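Local coordinates for GTPase-activating protein skywalker (Drosophila melanogaster, PDB 5HJQ) that acts as a GTPase-activating protein for Rab35, controlling synaptic vesicle protein turnover through endosomal sorting, and binds phosphoinositides through its TBC domain, the part described here, at residues 194-197 against 198-202; 232-235 against 236-240; 272-275 against 276-280. One frame throughout, in Å; residues are numbered along the deposited sequence.

Contact 1 of 3, residues 194-197 against 198-202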
loop_
_atom_site.group_PDB
_atom_site.type_symbol
_atom_site.label_atom_id
_atom_site.label_comp_id
_atom_site.label_asym_id
_atom_site.label_seq_id
_atom_site.Cartn_x
_atom_site.Cartn_y
_atom_site.Cartn_z
ATOM N N SER A 194 2.765 6.396 11.336
ATOM C CA SER A 194 2.677 5.966 9.948
ATOM C C SER A 194 3.046 4.496 9.786
ATOM O O SER A 194 4.123 4.175 9.286
ATOM C CB SER A 194 3.580 6.832 9.070
ATOM O OG SER A 194 3.386 6.533 7.702
ATOM N N PRO A 195 2.138 3.597 10.197
ATOM C CA PRO A 195 2.357 2.148 10.129
ATOM C C PRO A 195 2.531 1.642 8.699
ATOM O O PRO A 195 2.942 0.503 8.496
ATOM C CB PRO A 195 1.079 1.572 10.757
ATOM C CG PRO A 195 0.063 2.638 10.603
ATOM C CD PRO A 195 0.808 3.923 10.738
ATOM N N VAL A 196 2.203 2.486 7.727
ATOM C CA VAL A 196 2.269 2.132 6.313
ATOM C C VAL A 196 3.659 2.360 5.719
ATOM O O VAL A 196 4.052 1.709 4.750
ATOM C CB VAL A 196 1.242 2.951 5.503
ATOM C CG1 VAL A 196 1.106 2.405 4.103
ATOM C CG2 VAL A 196 -0.118 2.961 6.215
ATOM N N LEU A 197 4.401 3.288 6.313
ATOM C CA LEU A 197 5.631 3.792 5.718
ATOM C C LEU A 197 6.696 2.706 5.542
ATOM O O LEU A 197 7.323 2.618 4.487
ATOM C CB LEU A 197 6.177 4.942 6.564
ATOM C CG LEU A 197 7.163 5.898 5.890
ATOM C CD1 LEU A 197 6.936 7.322 6.396
ATOM C CD2 LEU A 197 8.603 5.456 6.124
ATOM N N TYR A 198 6.890 1.879 6.564
ATOM C CA TYR A 198 7.897 0.822 6.510
ATOM C C TYR A 198 7.582 -0.269 5.467
ATOM O O TYR A 198 8.462 -0.614 4.678
ATOM C CB TYR A 198 8.087 0.192 7.895
ATOM C CG TYR A 198 9.341 -0.645 8.034
ATOM C CD1 TYR A 198 9.410 -1.927 7.499
ATOM C CD2 TYR A 198 10.453 -0.161 8.708
ATOM C CE1 TYR A 198 10.551 -2.696 7.627
ATOM C CE2 TYR A 198 11.597 -0.923 8.837
ATOM C CZ TYR A 198 11.638 -2.189 8.298
ATOM O OH TYR A 198 12.773 -2.949 8.429
ATOM N N PRO A 199 6.347 -0.823 5.462
ATOM C CA PRO A 199 6.056 -1.846 4.445
ATOM C C PRO A 199 6.276 -1.370 3.008
ATOM O O PRO A 199 6.721 -2.152 2.167
ATOM C CB PRO A 199 4.576 -2.159 4.684
ATOM C CG PRO A 199 4.380 -1.895 6.125
ATOM C CD PRO A 199 5.229 -0.695 6.419
ATOM N N ILE A 200 5.981 -0.102 2.741
ATOM C CA ILE A 200 6.176 0.466 1.412
ATOM C C ILE A 200 7.667 0.582 1.088
ATOM O O ILE A 200 8.102 0.256 -0.021
ATOM C CB ILE A 200 5.504 1.847 1.291
ATOM C CG1 ILE A 200 3.979 1.711 1.342
ATOM C CG2 ILE A 200 5.914 2.534 -0.003
ATOM C CD1 ILE A 200 3.248 3.028 1.167
ATOM N N THR A 201 8.440 1.043 2.067
ATOM C CA THR A 201 9.888 1.156 1.935
ATOM C C THR A 201 10.497 -0.177 1.523
ATOM O O THR A 201 11.367 -0.231 0.655
ATOM C CB THR A 201 10.537 1.623 3.251
ATOM O OG1 THR A 201 10.016 2.907 3.611
ATOM C CG2 THR A 201 12.052 1.714 3.108
ATOM N N SER A 202 10.019 -1.251 2.143
ATOM C CA SER A 202 10.467 -2.596 1.809
ATOM C C SER A 202 10.132 -2.967 0.367
ATOM O O SER A 202 10.927 -3.608 -0.313
ATOM C CB SER A 202 9.847 -3.618 2.765
ATOM O OG SER A 202 10.388 -3.495 4.069
#

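Contact 2 of 3, residues 232-235 against 236-240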
loop_
_atom_site.group_PDB
_atom_site.type_symbol
_atom_site.label_atom_id
_atom_site.label_comp_id
_atom_site.label_asym_id
_atom_site.label_seq_id
_atom_site.Cartn_x
_atom_site.Cartn_y
_atom_site.Cartn_z
ATOM N N THR A 232 -0.055 11.118 10.604
ATOM C CA THR A 232 -0.489 11.293 11.987
ATOM C C THR A 232 -1.571 10.277 12.337
ATOM O O THR A 232 -2.189 9.685 11.452
ATOM C CB THR A 232 -1.026 12.716 12.255
ATOM O OG1 THR A 232 -2.297 12.887 11.616
ATOM C CG2 THR A 232 -0.052 13.768 11.745
ATOM N N LYS A 233 -1.791 10.073 13.629
ATOM C CA LYS A 233 -2.791 9.119 14.085
ATOM C C LYS A 233 -4.190 9.623 13.751
ATOM O O LYS A 233 -5.104 8.833 13.516
ATOM C CB LYS A 233 -2.639 8.870 15.584
ATOM C CG LYS A 233 -3.549 7.795 16.149
ATOM C CD LYS A 233 -2.835 6.981 17.229
ATOM C CE LYS A 233 -1.778 7.807 17.959
ATOM N NZ LYS A 233 -0.786 6.957 18.680
ATOM N N LEU A 234 -4.344 10.943 13.706
ATOM C CA LEU A 234 -5.610 11.552 13.320
ATOM C C LEU A 234 -5.931 11.231 11.867
ATOM O O LEU A 234 -7.036 10.791 11.554
ATOM C CB LEU A 234 -5.573 13.067 13.531
ATOM C CG LEU A 234 -6.860 13.821 13.187
ATOM C CD1 LEU A 234 -8.040 13.223 13.932
ATOM C CD2 LEU A 234 -6.718 15.298 13.504
ATOM N N GLN A 235 -4.961 11.453 10.987
ATOM C CA GLN A 235 -5.118 11.111 9.577
ATOM C C GLN A 235 -5.405 9.626 9.411
ATOM O O GLN A 235 -6.234 9.232 8.594
ATOM C CB GLN A 235 -3.868 11.485 8.780
ATOM C CG GLN A 235 -3.583 12.969 8.709
ATOM C CD GLN A 235 -2.194 13.260 8.168
ATOM O OE1 GLN A 235 -1.684 12.537 7.310
ATOM N NE2 GLN A 235 -1.573 14.318 8.674
ATOM N N HIS A 236 -4.708 8.807 10.190
ATOM C CA HIS A 236 -4.883 7.363 10.134
ATOM C C HIS A 236 -6.328 6.965 10.406
ATOM O O HIS A 236 -6.862 6.058 9.767
ATOM C CB HIS A 236 -3.964 6.671 11.139
ATOM C CG HIS A 236 -4.209 5.199 11.261
ATOM N ND1 HIS A 236 -3.863 4.304 10.274
ATOM C CD2 HIS A 236 -4.773 4.468 12.254
ATOM C CE1 HIS A 236 -4.198 3.084 10.652
ATOM N NE2 HIS A 236 -4.750 3.155 11.849
ATOM N N GLU A 237 -6.961 7.653 11.350
ATOM C CA GLU A 237 -8.285 7.245 11.792
ATOM C C GLU A 237 -9.392 7.866 10.949
ATOM O O GLU A 237 -10.452 7.267 10.784
ATOM C CB GLU A 237 -8.484 7.564 13.275
ATOM C CG GLU A 237 -9.378 8.748 13.586
ATOM C CD GLU A 237 -9.779 8.777 15.051
ATOM O OE1 GLU A 237 -9.135 8.067 15.856
ATOM O OE2 GLU A 237 -10.744 9.491 15.396
ATOM N N VAL A 238 -9.142 9.046 10.395
ATOM C CA VAL A 238 -10.063 9.623 9.425
ATOM C C VAL A 238 -10.113 8.730 8.192
ATOM O O VAL A 238 -11.174 8.517 7.601
ATOM C CB VAL A 238 -9.648 11.053 9.026
ATOM C CG1 VAL A 238 -10.412 11.517 7.790
ATOM C CG2 VAL A 238 -9.865 12.017 10.188
ATOM N N THR A 239 -8.953 8.190 7.829
ATOM C CA THR A 239 -8.835 7.341 6.653
ATOM C C THR A 239 -9.648 6.054 6.778
ATOM O O THR A 239 -10.453 5.749 5.897
ATOM C CB THR A 239 -7.369 6.974 6.363
ATOM O OG1 THR A 239 -6.593 8.168 6.198
ATOM C CG2 THR A 239 -7.277 6.143 5.092
ATOM N N TRP A 240 -9.452 5.295 7.855
ATOM C CA TRP A 240 -10.181 4.033 7.981
ATOM C C TRP A 240 -11.662 4.267 8.257
ATOM O O TRP A 240 -12.485 3.394 7.989
ATOM C CB TRP A 240 -9.569 3.114 9.055
ATOM C CG TRP A 240 -9.645 3.545 10.504
ATOM C CD1 TRP A 240 -8.618 4.020 11.263
ATOM C CD2 TRP A 240 -10.787 3.473 11.380
ATOM N NE1 TRP A 240 -9.049 4.273 12.544
ATOM C CE2 TRP A 240 -10.374 3.946 12.642
ATOM C CE3 TRP A 240 -12.115 3.069 11.213
ATOM C CZ2 TRP A 240 -11.244 4.033 13.727
ATOM C CZ3 TRP A 240 -12.976 3.154 12.292
ATOM C CH2 TRP A 240 -12.537 3.632 13.532
#

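Contact 3 of 3, residues 272-275 against 276-280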
loop_
_atom_site.group_PDB
_atom_site.type_symbol
_atom_site.label_atom_id
_atom_site.label_comp_id
_atom_site.label_asym_id
_atom_site.label_seq_id
_atom_site.Cartn_x
_atom_site.Cartn_y
_atom_site.Cartn_z
ATOM N N MET A 272 -10.389 -0.775 11.157
ATOM C CA MET A 272 -9.151 -0.202 11.682
ATOM C C MET A 272 -7.930 -0.873 11.065
ATOM O O MET A 272 -6.849 -0.292 11.029
ATOM C CB MET A 272 -9.089 -0.330 13.208
ATOM C CG MET A 272 -10.009 0.607 13.972
ATOM S SD MET A 272 -10.023 0.268 15.745
ATOM C CE MET A 272 -9.566 -1.466 15.766
ATOM N N ASP A 273 -8.111 -2.101 10.590
ATOM C CA ASP A 273 -7.021 -2.883 10.021
ATOM C C ASP A 273 -7.174 -3.082 8.514
ATOM O O ASP A 273 -6.700 -4.077 7.968
ATOM C CB ASP A 273 -6.941 -4.252 10.705
ATOM C CG ASP A 273 -6.531 -4.158 12.160
ATOM O OD1 ASP A 273 -5.835 -3.185 12.520
ATOM O OD2 ASP A 273 -6.902 -5.059 12.943
ATOM N N TRP A 274 -7.822 -2.134 7.842
ATOM C CA TRP A 274 -8.148 -2.298 6.427
ATOM C C TRP A 274 -6.907 -2.396 5.538
ATOM O O TRP A 274 -6.881 -3.184 4.596
ATOM C CB TRP A 274 -9.043 -1.150 5.943
ATOM C CG TRP A 274 -8.336 0.163 5.793
ATOM C CD1 TRP A 274 -8.120 1.093 6.767
ATOM C CD2 TRP A 274 -7.750 0.693 4.597
ATOM N NE1 TRP A 274 -7.442 2.171 6.252
ATOM C CE2 TRP A 274 -7.199 1.948 4.924
ATOM C CE3 TRP A 274 -7.633 0.224 3.285
ATOM C CZ2 TRP A 274 -6.538 2.741 3.986
ATOM C CZ3 TRP A 274 -6.979 1.016 2.353
ATOM C CH2 TRP A 274 -6.441 2.261 2.708
ATOM N N CYS A 275 -5.880 -1.605 5.837
ATOM C CA CYS A 275 -4.679 -1.587 5.008
ATOM C C CYS A 275 -3.897 -2.889 5.123
ATOM O O CYS A 275 -3.162 -3.254 4.212
ATOM C CB CYS A 275 -3.778 -0.404 5.376
ATOM S SG CYS A 275 -3.432 -0.208 7.139
ATOM N N TRP A 276 -4.073 -3.600 6.233
ATOM C CA TRP A 276 -3.294 -4.810 6.472
ATOM C C TRP A 276 -3.821 -6.007 5.692
ATOM O O TRP A 276 -3.114 -7.002 5.535
ATOM C CB TRP A 276 -3.243 -5.134 7.967
ATOM C CG TRP A 276 -2.633 -4.033 8.780
ATOM C CD1 TRP A 276 -3.157 -3.455 9.896
ATOM C CD2 TRP A 276 -1.397 -3.355 8.520
ATOM N NE1 TRP A 276 -2.320 -2.469 10.356
ATOM C CE2 TRP A 276 -1.233 -2.386 9.526
ATOM C CE3 TRP A 276 -0.409 -3.479 7.538
ATOM C CZ2 TRP A 276 -0.124 -1.547 9.578
ATOM C CZ3 TRP A 276 0.685 -2.645 7.589
ATOM C CH2 TRP A 276 0.819 -1.690 8.600
ATOM N N TRP A 277 -5.056 -5.916 5.209
ATOM C CA TRP A 277 -5.566 -6.919 4.282
ATOM C C TRP A 277 -4.704 -6.896 3.030
ATOM O O TRP A 277 -4.337 -7.937 2.485
ATOM C CB TRP A 277 -7.024 -6.652 3.912
ATOM C CG TRP A 277 -7.948 -6.493 5.074
ATOM C CD1 TRP A 277 -7.812 -7.038 6.317
ATOM C CD2 TRP A 277 -9.161 -5.734 5.096
ATOM N NE1 TRP A 277 -8.870 -6.667 7.113
ATOM C CE2 TRP A 277 -9.708 -5.860 6.388
ATOM C CE3 TRP A 277 -9.832 -4.953 4.151
ATOM C CZ2 TRP A 277 -10.898 -5.238 6.757
ATOM C CZ3 TRP A 277 -11.013 -4.335 4.520
ATOM C CH2 TRP A 277 -11.535 -4.482 5.811
ATOM N N ILE A 278 -4.388 -5.685 2.586
ATOM C CA ILE A 278 -3.596 -5.475 1.387
ATOM C C ILE A 278 -2.115 -5.717 1.655
ATOM O O ILE A 278 -1.510 -6.599 1.052
ATOM C CB ILE A 278 -3.792 -4.048 0.832
ATOM C CG1 ILE A 278 -5.251 -3.834 0.420
ATOM C CG2 ILE A 278 -2.857 -3.792 -0.342
ATOM C CD1 ILE A 278 -5.594 -2.402 0.080
ATOM N N LEU A 279 -1.543 -4.944 2.575
ATOM C CA LEU A 279 -0.101 -4.963 2.818
ATOM C C LEU A 279 0.409 -6.216 3.527
ATOM O O LEU A 279 1.579 -6.569 3.394
ATOM C CB LEU A 279 0.311 -3.731 3.629
ATOM C CG LEU A 279 0.167 -2.375 2.936
ATOM C CD1 LEU A 279 0.576 -1.242 3.868
ATOM C CD2 LEU A 279 0.988 -2.339 1.645
ATOM N N ALA A 280 -0.458 -6.885 4.280
ATOM C CA ALA A 280 -0.030 -8.043 5.062
ATOM C C ALA A 280 -0.839 -9.299 4.756
ATOM O O ALA A 280 -0.728 -10.304 5.459
ATOM C CB ALA A 280 -0.105 -7.723 6.550
HETATM O O HOH W 1 -4.130 -1.459 12.836
#

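Contact 1 of 3, residues 194-197 against 198-202
T201 gives its carbonyl partner L197 two bonds at once, a worked example of a side-chain hydroxyl doubling a helical backbone link. T201 N donates to L197 O at 3.1 Å, the regular i to i+4 bond, while T201 OG1 donates to the same L197 O at 2.8 Å. The two donors come to L197 O from opposite faces of its carbonyl plane, the hydroxyl lying well above that plane. This is possible because OG1 stands anti to the carbonyl carbon of T201 (chi1 -60°), turned back down the helix. A valine in its place would probably keep the backbone bond but leave L197 O without its hydroxyl donor. One residue earlier the bonding thins: I200 N reaches V196 O at 3.3 Å, a weak bond. Next to it comes P199, whose nitrogen has no hydrogen to give, and whose ring carbon CD instead lies 3.2 Å from V196 O. The CD atom is also close to P195 O. A proline is readily accommodated in the first turn of helix 197-204, where its lack of an N-H costs little. Farther out the contact is apolar: V196 CG1 packs on I200 CD1 at 3.7 Å, the two side chains crossing at a slant. L197 CD2 passes beside T201 OG1, and the leucine itself packs on V181 and L184 of helix 171-187. Y198 carries its own polar end away to a hydrogen bond with D178, while P195 and P199 meet W276 of helix 274-279. The acceptors of this first turn are thus unequally supplied: L197 O has two donors, V196 O a weak N-H donor with P199 CD packed beside it, and V196, L197 and I200 add hydrocarbon surface.

Contact 2 of 3, residues 232-235 against 236-240
H236 comes against K233 through its CB, which lies 3.4 Å from K233 O, with that oxygen placed obliquely to the imidazole. The H236 ring also meets Y193 edge-to-face, and Y193 takes K233 in a cation-pi contact. One turn on, E237 O sits over one face of the W240 indole, 3.6 Å above the plane and offset toward the rim. H236 and W240 lie along the first turns of helix 233-250, which T232 opens as its N-cap: T232 OG1 accepts from Q235 N at 3.1 Å in an almost straight bond of 170°. From there the i to i+4 pattern takes over, H236 N bonding to T232 O at 3.0 Å and V238 N to L234 O at the same length. E237 N divides itself between K233 O and, weakly, L234 O. In T239, chi1 of -57° sets OG1 opposite the carbonyl carbon, beside its own backbone N, from where it reaches back to within 2.6 Å of Q235 O; N230 OD1 is also beside the hydroxyl. On the exposed side L234 CD1 only loosely meets V238 CG2, at 4.3 Å, and the carboxylate of E237 forms a salt bridge with K241.

Contact 3 of 3, residues 272-275 against 276-280
C275 lays its sulfur on the next residue: SG sits 3.9 Å from the centroid of the five-membered ring of W276, close to the ring normal, a sulfur-aromatic contact over the face. What puts it there is the first torsion of C275, which sets SG between the backbone N and the carbonyl carbon (chi1 49°). At the edge of that indole, near its plane, lies D273 OD1, 3.8 Å from W276 CD1, with carboxylate and ring turned 51° apart. A water also lies in the ring plane and accepts from W276 NE1 at 3.2 Å; its approach to D273 OD1 is too short to be trusted in detail. W277 holds its CG opposite the carbonyl carbon (chi1 -53°), which brings its ring face against W274 CA, 3.7 Å from the centroid of the W277 six-membered ring, a CH-pi contact. D273 O shares that face, offset toward the rim. W274 turns its own ring elsewhere, over C275 CB and toward helix 233-250, and its CZ3 meets I278 CD1 at 4.3 Å. The backbone bonds are uneven: L279 N to C275 O is a straight bond of 2.9 Å, whereas W277 N to W274 O is weak, and W276 N reaches D273 O from well above the carbonyl plane. W277 meanwhile packs on helices 300-317 and 332-341, and H163 stacks on W276. With sulfur over the W276 face, a CA and a carbonyl oxygen over the W277 face, and water beside a carboxylate receiving the N-H of W276, the side chains probably contribute much to holding this short helix, consistent with its partly weak backbone bonding.

Overall arrangement
The three sites show how contacts between residues close in sequence, along a helix or at its start, change with depth in the TBC domain. Contacts 1 and 3 are buried, while contact 2 lies largely at the surface. Contacts 1 and 3 meet directly, V196 and the two prolines packing on W276 and L279, and contacts 2 and 3 join through W240 and T239 against W274; contact 1 grazes contact 2, at P195 and H236. Contact 1 combines hydroxyl and aliphatic chemistry, contact 3 is aromatic, and contact 2 mixes capping with charge. Contacts 2 and 3 lie nearest the phosphoinositide-binding residues: between side chains, T239 and W274 are about 10 and 9 Å from K300, I278 about 8 Å from R304.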